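Local coordinates for protein cysteine protease S273R (PDB 6LJ9) that acts as a viral cysteine protease that probably cleaves the pp220 and pp62 polyprotein precursors into core-shell proteins and dampens host immune responses, at residues B[167-172]-B[230-235]; B[186-191]-B[224-229]. All blocks are in the same frame, centred on the assembly; numbering follows the deposited sequence.

Interaction 1: B[167-172]-B[230-235]; sequences KHWVAI and TECGPY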
ATOM      1  N   LYS B 167      25.938   0.636 -22.351  1.00 83.76           N
ATOM      2  CA  LYS B 167      24.779   0.796 -21.483  1.00 75.83           C
ATOM      3  C   LYS B 167      24.395  -0.533 -20.845  1.00 70.61           C
ATOM      4  O   LYS B 167      24.156  -1.523 -21.543  1.00 48.02           O
ATOM      5  CB  LYS B 167      23.607   1.361 -22.284  1.00 69.25           C
ATOM      6  CG  LYS B 167      22.273   1.301 -21.560  1.00 64.16           C
ATOM      7  CD  LYS B 167      21.138   1.748 -22.467  1.00 63.56           C
ATOM      8  CE  LYS B 167      21.313   3.194 -22.900  1.00 68.63           C
ATOM      9  NZ  LYS B 167      20.191   3.651 -23.767  1.00 68.05           N
ATOM     10  N   HIS B 168      24.332  -0.550 -19.515  1.00 66.57           N
ATOM     11  CA  HIS B 168      23.899  -1.726 -18.766  1.00 62.61           C
ATOM     12  C   HIS B 168      23.109  -1.244 -17.559  1.00 54.57           C
ATOM     13  O   HIS B 168      23.674  -0.631 -16.648  1.00 46.28           O
ATOM     14  CB  HIS B 168      25.086  -2.588 -18.334  1.00 58.70           C
ATOM     15  CG  HIS B 168      24.688  -3.884 -17.699  1.00 63.32           C
ATOM     16  ND1 HIS B 168      24.348  -4.998 -18.435  1.00 70.65           N
ATOM     17  CD2 HIS B 168      24.568  -4.240 -16.398  1.00 68.39           C
ATOM     18  CE1 HIS B 168      24.041  -5.988 -17.614  1.00 69.41           C
ATOM     19  NE2 HIS B 168      24.166  -5.554 -16.373  1.00 70.73           N
ATOM     20  N   TRP B 169      21.808  -1.518 -17.552  1.00 27.15           N
ATOM     21  CA  TRP B 169      20.947  -1.077 -16.467  1.00 36.25           C
ATOM     22  C   TRP B 169      20.986  -2.063 -15.309  1.00 36.06           C
ATOM     23  O   TRP B 169      20.930  -3.281 -15.506  1.00 28.41           O
ATOM     24  CB  TRP B 169      19.507  -0.914 -16.954  1.00 25.09           C
ATOM     25  CG  TRP B 169      19.342   0.088 -18.054  1.00 35.89           C
ATOM     26  CD1 TRP B 169      19.156  -0.172 -19.380  1.00 32.42           C
ATOM     27  CD2 TRP B 169      19.344   1.515 -17.921  1.00 32.87           C
ATOM     28  NE1 TRP B 169      19.042   1.004 -20.081  1.00 33.20           N
ATOM     29  CE2 TRP B 169      19.154   2.054 -19.208  1.00 31.02           C
ATOM     30  CE3 TRP B 169      19.488   2.387 -16.839  1.00 25.72           C
ATOM     31  CZ2 TRP B 169      19.105   3.428 -19.443  1.00 27.35           C
ATOM     32  CZ3 TRP B 169      19.438   3.749 -17.073  1.00 21.34           C
ATOM     33  CH2 TRP B 169      19.249   4.256 -18.364  1.00 30.22           C
ATOM     34  N   VAL B 170      21.089  -1.528 -14.093  1.00 24.33           N
ATOM     35  CA  VAL B 170      20.958  -2.308 -12.870  1.00 26.26           C
ATOM     36  C   VAL B 170      19.971  -1.591 -11.961  1.00 22.10           C
ATOM     37  O   VAL B 170      19.739  -0.386 -12.083  1.00 24.92           O
ATOM     38  CB  VAL B 170      22.308  -2.521 -12.149  1.00 29.24           C
ATOM     39  CG1 VAL B 170      23.283  -3.272 -13.046  1.00 25.48           C
ATOM     40  CG2 VAL B 170      22.892  -1.191 -11.717  1.00 18.95           C
ATOM     41  N   ALA B 171      19.383  -2.349 -11.042  1.00 27.26           N
ATOM     42  CA  ALA B 171      18.342  -1.841 -10.162  1.00 22.67           C
ATOM     43  C   ALA B 171      18.857  -1.703  -8.736  1.00 25.91           C
ATOM     44  O   ALA B 171      19.721  -2.464  -8.290  1.00 26.89           O
ATOM     45  CB  ALA B 171      17.113  -2.756 -10.181  1.00 17.74           C
ATOM     46  N   ILE B 172      18.317  -0.713  -8.025  1.00 20.89           N
ATOM     47  CA  ILE B 172      18.566  -0.515  -6.603  1.00 20.01           C
ATOM     48  C   ILE B 172      17.220  -0.382  -5.908  1.00 20.37           C
ATOM     49  O   ILE B 172      16.401   0.461  -6.291  1.00 28.38           O
ATOM     50  CB  ILE B 172      19.444   0.723  -6.328  1.00 26.41           C
ATOM     51  CG1 ILE B 172      20.907   0.431  -6.671  1.00 35.19           C
ATOM     52  CG2 ILE B 172      19.303   1.172  -4.878  1.00 25.86           C
ATOM     53  CD1 ILE B 172      21.886   1.460  -6.132  1.00 46.51           C
ATOM     54  N   THR B 230      20.278  -7.289 -24.516  1.00 36.40           N
ATOM     55  CA  THR B 230      19.253  -6.267 -24.696  1.00 35.47           C
ATOM     56  C   THR B 230      18.302  -6.085 -23.522  1.00 38.17           C
ATOM     57  O   THR B 230      17.671  -5.023 -23.437  1.00 35.95           O
ATOM     58  CB  THR B 230      18.404  -6.576 -25.936  1.00 26.72           C
ATOM     59  OG1 THR B 230      17.762  -7.847 -25.773  1.00 31.77           O
ATOM     60  CG2 THR B 230      19.257  -6.614 -27.184  1.00 29.39           C
ATOM     61  N   GLU B 231      18.158  -7.062 -22.633  1.00 38.72           N
ATOM     62  CA  GLU B 231      17.068  -7.063 -21.667  1.00 32.42           C
ATOM     63  C   GLU B 231      17.477  -6.599 -20.276  1.00 41.22           C
ATOM     64  O   GLU B 231      16.720  -6.809 -19.325  1.00 39.29           O
ATOM     65  CB  GLU B 231      16.446  -8.457 -21.589  1.00 24.84           C
ATOM     66  CG  GLU B 231      16.018  -9.001 -22.940  1.00 25.67           C
ATOM     67  CD  GLU B 231      15.068  -8.070 -23.662  1.00 29.24           C
ATOM     68  OE1 GLU B 231      13.979  -7.794 -23.121  1.00 35.75           O
ATOM     69  OE2 GLU B 231      15.419  -7.601 -24.765  1.00 30.85           O
ATOM     70  N   CYS B 232      18.641  -5.959 -20.136  1.00 33.11           N
ATOM     71  CA  CYS B 232      19.044  -5.459 -18.824  1.00 41.42           C
ATOM     72  C   CYS B 232      18.089  -4.388 -18.315  1.00 43.36           C
ATOM     73  O   CYS B 232      17.884  -4.263 -17.102  1.00 40.62           O
ATOM     74  CB  CYS B 232      20.472  -4.915 -18.881  1.00 29.08           C
ATOM     75  SG  CYS B 232      20.743  -3.653 -20.144  1.00 41.71           S
ATOM     76  N   GLY B 233      17.500  -3.612 -19.220  1.00 40.01           N
ATOM     77  CA  GLY B 233      16.497  -2.640 -18.860  1.00 22.52           C
ATOM     78  C   GLY B 233      15.258  -3.286 -18.270  1.00 30.46           C
ATOM     79  O   GLY B 233      14.853  -2.985 -17.142  1.00 26.02           O
ATOM     80  N   PRO B 234      14.619  -4.180 -19.034  1.00 24.78           N
ATOM     81  CA  PRO B 234      13.478  -4.925 -18.473  1.00 24.70           C
ATOM     82  C   PRO B 234      13.823  -5.712 -17.220  1.00 29.80           C
ATOM     83  O   PRO B 234      12.974  -5.843 -16.328  1.00 17.20           O
ATOM     84  CB  PRO B 234      13.069  -5.848 -19.627  1.00 25.80           C
ATOM     85  CG  PRO B 234      13.482  -5.109 -20.848  1.00 28.10           C
ATOM     86  CD  PRO B 234      14.754  -4.396 -20.485  1.00 24.36           C
ATOM     87  N   TYR B 235      15.041  -6.251 -17.130  1.00 24.80           N
ATOM     88  CA  TYR B 235      15.447  -6.964 -15.922  1.00 28.91           C
ATOM     89  C   TYR B 235      15.424  -6.045 -14.708  1.00 36.41           C
ATOM     90  O   TYR B 235      14.915  -6.414 -13.643  1.00 24.14           O
ATOM     91  CB  TYR B 235      16.842  -7.564 -16.104  1.00 25.60           C
ATOM     92  CG  TYR B 235      16.861  -9.012 -16.544  1.00 36.31           C
ATOM     93  CD1 TYR B 235      16.537 -10.032 -15.659  1.00 27.61           C
ATOM     94  CD2 TYR B 235      17.229  -9.360 -17.836  1.00 27.48           C
ATOM     95  CE1 TYR B 235      16.564 -11.355 -16.055  1.00 30.61           C
ATOM     96  CE2 TYR B 235      17.258 -10.678 -18.241  1.00 36.18           C
ATOM     97  CZ  TYR B 235      16.926 -11.672 -17.347  1.00 39.40           C
ATOM     98  OH  TYR B 235      16.956 -12.987 -17.749  1.00 33.95           O
TER
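Cys-232 faces His-168 and Trp-169 here, bringing the inferred nucleophile and histidine of a cysteine protease side by side. Its side chain is buried, at the start of a helix, and points at the loop-to-strand junction.

One hydrogen bond crosses the contact. Trp-169 N donates to Cys-232 SG at 3.5 Å, long as is usual for sulfur but almost straight, with an N-H...S angle of 170°. The sulfur is set for it by a chi1 of 55°, which leaves SG between the backbone N and the carbonyl carbon of its own residue.

Both contacts with the imidazole come from the same cysteine. Its CB lies over one face of the His-168 ring, 4.2 Å from the ring centroid and 27° off the normal, a CH-pi contact. SG approaches that ring more obliquely, 4.2 Å from His-168 ND1. His-168 leaves its backbone pointing away from the helix; with CG anti to the backbone N, the ring still ends with ND1 and CE1 each 3.9 Å from Cys-232 CB. Its NE2 is hydrogen-bonded to Asn-187, which completes the inferred catalytic triad; the histidine is poorly ordered in this model, so the ring position carries some uncertainty.

Apolar packing falls to the indole. Trp-169 CD1 meets Cys-232 SG at 3.9 Å and Gly-233 CA at 3.7 Å, both obliquely. Next to CD1, NE1 is hydrogen-bonded to Leu-88 O.

Glu-231 occupies the N-cap position of helix 232-244, and its OE1 forms a salt bridge with Arg-266 of helix 259-269. Strand 169-175 runs between strands 152-158 and 181-186, with Trp-169 and Ala-171 packed against Ser-236 in the next turn of helix 232-244.

Interaction 2: B[186-191]-B[224-229]; sequences FNSAGN and RHQRSQ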
ATOM      1  N   PHE B 186      20.662  -5.180  -7.655  1.00 18.58           N
ATOM      2  CA  PHE B 186      20.401  -6.293  -8.558  1.00 32.52           C
ATOM      3  C   PHE B 186      21.094  -6.041  -9.890  1.00 37.09           C
ATOM      4  O   PHE B 186      20.839  -5.026 -10.545  1.00 31.81           O
ATOM      5  CB  PHE B 186      18.901  -6.497  -8.764  1.00 33.75           C
ATOM      6  CG  PHE B 186      18.571  -7.529  -9.802  1.00 35.43           C
ATOM      7  CD1 PHE B 186      18.828  -8.871  -9.570  1.00 35.66           C
ATOM      8  CD2 PHE B 186      18.006  -7.161 -11.011  1.00 36.24           C
ATOM      9  CE1 PHE B 186      18.528  -9.824 -10.525  1.00 28.29           C
ATOM     10  CE2 PHE B 186      17.702  -8.108 -11.970  1.00 34.09           C
ATOM     11  CZ  PHE B 186      17.964  -9.442 -11.727  1.00 29.87           C
ATOM     12  N   ASN B 187      21.969  -6.966 -10.282  1.00 39.43           N
ATOM     13  CA  ASN B 187      22.627  -6.954 -11.585  1.00 30.17           C
ATOM     14  C   ASN B 187      22.259  -8.252 -12.290  1.00 27.12           C
ATOM     15  O   ASN B 187      22.641  -9.337 -11.838  1.00 22.97           O
ATOM     16  CB  ASN B 187      24.143  -6.811 -11.441  1.00 33.00           C
ATOM     17  CG  ASN B 187      24.839  -6.523 -12.766  1.00 37.37           C
ATOM     18  OD1 ASN B 187      24.428  -7.006 -13.821  1.00 37.80           O
ATOM     19  ND2 ASN B 187      25.902  -5.729 -12.710  1.00 31.96           N
ATOM     20  N   SER B 188      21.518  -8.142 -13.395  1.00 29.84           N
ATOM     21  CA  SER B 188      21.081  -9.332 -14.115  1.00 28.45           C
ATOM     22  C   SER B 188      22.246 -10.117 -14.703  1.00 26.82           C
ATOM     23  O   SER B 188      22.090 -11.306 -15.002  1.00 31.20           O
ATOM     24  CB  SER B 188      20.107  -8.945 -15.229  1.00 25.71           C
ATOM     25  OG  SER B 188      20.723  -8.082 -16.167  1.00 26.50           O
ATOM     26  N   ALA B 189      23.408  -9.487 -14.878  1.00 41.96           N
ATOM     27  CA  ALA B 189      24.562 -10.191 -15.418  1.00 42.58           C
ATOM     28  C   ALA B 189      25.347 -10.935 -14.348  1.00 41.55           C
ATOM     29  O   ALA B 189      26.119 -11.840 -14.681  1.00 42.09           O
ATOM     30  CB  ALA B 189      25.483  -9.211 -16.149  1.00 40.81           C
ATOM     31  N   GLY B 190      25.169 -10.578 -13.078  1.00 37.56           N
ATOM     32  CA  GLY B 190      25.864 -11.244 -11.996  1.00 26.10           C
ATOM     33  C   GLY B 190      27.181 -10.623 -11.595  1.00 42.98           C
ATOM     34  O   GLY B 190      28.030 -11.323 -11.031  1.00 54.71           O
ATOM     35  N   ASN B 191      27.381  -9.336 -11.861  1.00 41.16           N
ATOM     36  CA  ASN B 191      28.628  -8.655 -11.542  1.00 43.47           C
ATOM     37  C   ASN B 191      28.458  -7.796 -10.295  1.00 45.86           C
ATOM     38  O   ASN B 191      27.411  -7.176 -10.090  1.00 54.16           O
ATOM     39  CB  ASN B 191      29.092  -7.792 -12.717  1.00 43.94           C
ATOM     40  CG  ASN B 191      29.450  -8.615 -13.939  1.00 50.77           C
ATOM     41  OD1 ASN B 191      30.079  -9.668 -13.831  1.00 52.98           O
ATOM     42  ND2 ASN B 191      29.044  -8.141 -15.111  1.00 56.77           N
ATOM     43  N   ARG B 224      23.704 -15.328 -12.896  1.00 35.24           N
ATOM     44  CA  ARG B 224      23.745 -14.625 -14.178  1.00 41.40           C
ATOM     45  C   ARG B 224      22.444 -14.937 -14.906  1.00 37.25           C
ATOM     46  O   ARG B 224      22.329 -15.928 -15.628  1.00 36.26           O
ATOM     47  CB  ARG B 224      24.969 -15.038 -14.986  1.00 37.81           C
ATOM     48  CG  ARG B 224      25.017 -14.443 -16.386  1.00 58.75           C
ATOM     49  CD  ARG B 224      26.313 -14.792 -17.096  1.00 70.19           C
ATOM     50  NE  ARG B 224      26.256 -14.470 -18.519  1.00 84.60           N
ATOM     51  CZ  ARG B 224      26.493 -13.262 -19.022  1.00 95.45           C
ATOM     52  NH1 ARG B 224      26.801 -12.254 -18.218  1.00 90.99           N
ATOM     53  NH2 ARG B 224      26.418 -13.063 -20.331  1.00 95.43           N
ATOM     54  N   HIS B 225      21.442 -14.078 -14.701  1.00 32.96           N
ATOM     55  CA  HIS B 225      20.136 -14.306 -15.309  1.00 28.63           C
ATOM     56  C   HIS B 225      20.159 -14.028 -16.807  1.00 27.87           C
ATOM     57  O   HIS B 225      19.606 -14.802 -17.597  1.00 39.43           O
ATOM     58  CB  HIS B 225      19.080 -13.432 -14.632  1.00 24.81           C
ATOM     59  CG  HIS B 225      18.890 -13.723 -13.176  1.00 26.70           C
ATOM     60  ND1 HIS B 225      18.142 -14.788 -12.724  1.00 28.87           N
ATOM     61  CD2 HIS B 225      19.337 -13.081 -12.071  1.00 26.04           C
ATOM     62  CE1 HIS B 225      18.142 -14.794 -11.403  1.00 36.60           C
ATOM     63  NE2 HIS B 225      18.861 -13.769 -10.981  1.00 22.87           N
ATOM     64  N   GLN B 226      20.793 -12.934 -17.214  1.00 37.00           N
ATOM     65  CA  GLN B 226      20.690 -12.433 -18.578  1.00 38.79           C
ATOM     66  C   GLN B 226      21.733 -13.096 -19.469  1.00 34.50           C
ATOM     67  O   GLN B 226      22.932 -13.051 -19.173  1.00 32.01           O
ATOM     68  CB  GLN B 226      20.856 -10.915 -18.597  1.00 23.25           C
ATOM     69  CG  GLN B 226      20.869 -10.300 -19.985  1.00 31.18           C
ATOM     70  CD  GLN B 226      20.937  -8.789 -19.941  1.00 42.91           C
ATOM     71  OE1 GLN B 226      20.710  -8.180 -18.896  1.00 41.87           O
ATOM     72  NE2 GLN B 226      21.254  -8.174 -21.075  1.00 50.42           N
ATOM     73  N   ARG B 227      21.272 -13.708 -20.560  1.00 30.60           N
ATOM     74  CA  ARG B 227      22.148 -14.211 -21.606  1.00 39.18           C
ATOM     75  C   ARG B 227      22.073 -13.389 -22.884  1.00 32.95           C
ATOM     76  O   ARG B 227      22.926 -13.561 -23.762  1.00 43.30           O
ATOM     77  CB  ARG B 227      21.817 -15.676 -21.927  1.00 33.92           C
ATOM     78  CG  ARG B 227      22.112 -16.640 -20.791  1.00 42.59           C
ATOM     79  CD  ARG B 227      21.687 -18.056 -21.140  1.00 52.15           C
ATOM     80  NE  ARG B 227      21.722 -18.937 -19.978  1.00 64.39           N
ATOM     81  CZ  ARG B 227      21.245 -20.178 -19.965  1.00 73.57           C
ATOM     82  NH1 ARG B 227      20.691 -20.687 -21.057  1.00 73.77           N
ATOM     83  NH2 ARG B 227      21.320 -20.908 -18.861  1.00 76.87           N
ATOM     84  N   SER B 228      21.082 -12.510 -23.010  1.00 35.72           N
ATOM     85  CA  SER B 228      20.969 -11.627 -24.156  1.00 35.99           C
ATOM     86  C   SER B 228      21.786 -10.359 -23.916  1.00 28.62           C
ATOM     87  O   SER B 228      22.376 -10.157 -22.851  1.00 35.97           O
ATOM     88  CB  SER B 228      19.500 -11.297 -24.430  1.00 39.96           C
ATOM     89  OG  SER B 228      18.921 -10.579 -23.354  1.00 37.44           O
ATOM     90  N   GLN B 229      21.828  -9.492 -24.925  1.00 37.15           N
ATOM     91  CA  GLN B 229      22.524  -8.216 -24.832  1.00 37.52           C
ATOM     92  C   GLN B 229      21.564  -7.038 -24.761  1.00 38.13           C
ATOM     93  O   GLN B 229      21.992  -5.891 -24.928  1.00 52.08           O
ATOM     94  CB  GLN B 229      23.467  -8.039 -26.025  1.00 41.64           C
ATOM     95  CG  GLN B 229      24.523  -9.120 -26.167  1.00 55.50           C
ATOM     96  CD  GLN B 229      25.354  -8.949 -27.424  1.00 67.54           C
ATOM     97  OE1 GLN B 229      24.993  -8.188 -28.323  1.00 78.72           O
ATOM     98  NE2 GLN B 229      26.478  -9.654 -27.493  1.00 55.92           N
TER
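A type I beta turn, Asn-187 to Gly-190, meets the loop carrying Gln-226, a predicted substrate-binding residue, mainly through Ser-188. Ser-188 OG donates to Gln-226 OE1 at 2.7 Å, in the plane of the carboxamide. The other branch, Gln-226 NE2, reaches Ser-228 O at 2.9 Å, so the amide is held at both ends and its flip is settled. This fits a glutamine lining the oxyanion hole, as in Ulp1 proteases. Ser-188 O takes a nearly straight bond from Gln-226 N (3.0 Å, 166°) and a weak one from His-225 N.

The turn is stiffened from within: Asn-187 OD1 accepts Ala-189 N at 2.9 Å, an Asx turn. Outside it, the extended Arg-224 chain passes Ala-189 O, with CG 3.3 Å from that oxygen. On the buried side Phe-186 CE1 lies 3.7 Å from His-225 CD2, the two ring planes at 47°. The imidazole is fixed by Phe-252 O at NE2 and Ile-257 N at ND1.

Phe-186, on strand 181-186, stacks on Tyr-239 of helix 232-244, while Ser-188, His-225 and Gln-226 all rest on Tyr-235, in the first turn of that helix.

How the interactions relate
Centred about 8 Å apart on the same side of the chain's centre, the two contacts together line what is inferred to be one active site within the Ulp1-type catalytic domain. Interaction 2 is nested inside the loop that interaction 1 closes: the order is 167-172, 186-191, 224-229, 230-235. Neighbouring antiparallel strands 169-175 and 181-186 join them through Ala-171 O and Phe-186 N, 2.9 Å apart. At the catalytic end Gln-226 OE1 packs 3.2 Å from Cys-232 CA. Interaction 1 thus contributes the probable catalytic histidine and nucleophile, interaction 2 the probable catalytic asparagine and probable oxyanion-hole glutamine, gathered where the sheet meets the start of helix 232-244.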